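Local structure of cellulosomal scaffoldin (Bacteroides cellulosolvens, 2XBT) at residues D130-P134 / K144-V148. The protein is a cellulosome scaffolding protein, of which this chain is a family 3b carbohydrate-binding module that probably binds cellulose. Residues are numbered along the deposited sequence.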
# COMPACT_ATOMS: atom_id res chain seq x y z
N ASP A 130 -0.02 -11.11 -9.53
CA ASP A 130 0.60 -10.10 -8.67
C ASP A 130 0.61 -10.59 -7.23
O ASP A 130 -0.45 -10.89 -6.67
CB ASP A 130 -0.14 -8.77 -8.76
CG ASP A 130 -0.03 -8.13 -10.11
OD1 ASP A 130 0.95 -8.40 -10.85
OD2 ASP A 130 -0.92 -7.33 -10.44
N TYR A 131 1.80 -10.66 -6.64
CA TYR A 131 1.97 -11.10 -5.26
C TYR A 131 1.00 -10.43 -4.28
O TYR A 131 0.39 -11.09 -3.42
CB TYR A 131 3.43 -10.81 -4.84
CG TYR A 131 3.77 -11.21 -3.42
CD1 TYR A 131 4.24 -12.48 -3.12
CD2 TYR A 131 3.65 -10.31 -2.37
CE1 TYR A 131 4.56 -12.85 -1.84
CE2 TYR A 131 3.97 -10.67 -1.08
CZ TYR A 131 4.42 -11.95 -0.82
OH TYR A 131 4.73 -12.33 0.46
N SER A 132 0.87 -9.11 -4.39
CA SER A 132 0.09 -8.37 -3.40
C SER A 132 -1.42 -8.42 -3.64
O SER A 132 -2.20 -7.99 -2.79
CB SER A 132 0.58 -6.92 -3.30
OG SER A 132 1.87 -6.86 -2.70
N TYR A 133 -1.84 -8.93 -4.80
CA TYR A 133 -3.28 -9.00 -5.06
C TYR A 133 -3.92 -10.11 -4.21
O TYR A 133 -3.56 -11.28 -4.34
CB TYR A 133 -3.59 -9.26 -6.53
CG TYR A 133 -5.07 -9.43 -6.81
CD1 TYR A 133 -5.96 -8.36 -6.71
CD2 TYR A 133 -5.59 -10.68 -7.16
CE1 TYR A 133 -7.34 -8.53 -6.96
CE2 TYR A 133 -6.95 -10.86 -7.42
CZ TYR A 133 -7.82 -9.78 -7.31
OH TYR A 133 -9.17 -9.97 -7.57
N PRO A 134 -4.88 -9.74 -3.36
CA PRO A 134 -5.42 -10.70 -2.40
C PRO A 134 -6.73 -11.35 -2.84
O PRO A 134 -7.35 -12.08 -2.04
CB PRO A 134 -5.71 -9.82 -1.19
CG PRO A 134 -6.14 -8.49 -1.81
CD PRO A 134 -5.48 -8.40 -3.19
N LYS A 144 -2.08 -9.20 4.23
CA LYS A 144 -0.71 -9.32 4.71
C LYS A 144 0.35 -9.34 3.61
O LYS A 144 1.55 -9.35 3.90
CB LYS A 144 -0.55 -10.57 5.57
CG LYS A 144 -1.35 -10.56 6.86
CD LYS A 144 -0.79 -9.55 7.85
CE LYS A 144 -0.65 -10.18 9.24
NZ LYS A 144 -0.31 -9.16 10.28
N LEU A 145 -0.08 -9.33 2.35
CA LEU A 145 0.86 -9.39 1.23
C LEU A 145 1.30 -7.99 0.78
O LEU A 145 2.06 -7.85 -0.19
CB LEU A 145 0.24 -10.16 0.05
CG LEU A 145 -0.29 -11.57 0.37
CD1 LEU A 145 -1.11 -12.10 -0.80
CD2 LEU A 145 0.86 -12.51 0.68
N VAL A 146 0.85 -6.97 1.50
CA VAL A 146 1.32 -5.60 1.26
C VAL A 146 2.19 -5.24 2.45
O VAL A 146 1.81 -5.52 3.60
CB VAL A 146 0.15 -4.59 1.21
CG1 VAL A 146 0.68 -3.16 1.18
CG2 VAL A 146 -0.73 -4.87 -0.02
N ALA A 147 3.35 -4.66 2.20
CA ALA A 147 4.29 -4.38 3.29
C ALA A 147 4.32 -2.90 3.65
O ALA A 147 4.27 -2.04 2.76
CB ALA A 147 5.69 -4.84 2.94
N VAL A 148 4.46 -2.62 4.94
CA VAL A 148 4.60 -1.25 5.43
C VAL A 148 5.91 -1.11 6.20
O VAL A 148 6.26 -1.98 7.00
CB VAL A 148 3.48 -0.91 6.38
CG1 VAL A 148 3.57 0.58 6.79
CG2 VAL A 148 2.11 -1.23 5.76
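Asp130 to Tyr133 form a type I beta turn, closed by the hydrogen bond from Tyr133 N to Asp130 O (3.0 Å), with Tyr131 (phi/psi -48/-46°) and Ser132 (-81/-10°) at its corners; Pro134 follows. Segment 144-148 comes out of a loop, runs extended from Val146 onward and enters strand 147-150. The backbones come nearest at Ser132 CA and Leu145 CA, 4.8 Å apart, yet no backbone-to-backbone hydrogen bond joins the two segments. The link is instead Ser132 OG, which donates to Leu145 O at 2.7 Å; OG is also hydrogen-bonded to Phe50 N on strand 45-51, the neighbour of strand 147-150 in the sheet. Leu145, whose CA-to-CB bond points toward the turn, has 107 Å² covered: its CD2 makes apolar contact with Tyr131 CZ at 3.9 Å, and separately its CD1 comes within 3.2 Å of Tyr131 O, a close methyl-to-carbonyl approach. The Tyr131 hydroxyl is hydrogen-bonded to Thr158 O, and its ring meets His82 edge-to-face. Ser132 CB also packs on Val146 CG2 at 4.1 Å. Asn143 adds a polar bridge, hydrogen-bonded through ND2 to Ser132 O and through OD1 to Leu145 N. With 240 Å² buried in total, the contact joins the loop after strand 125-126 to the residues leading into strand 147-150 in this beta-sandwich module; its chemistry implies docking by one short side-chain-to-backbone hydrogen bond and leucine packing, rather than by strand pairing.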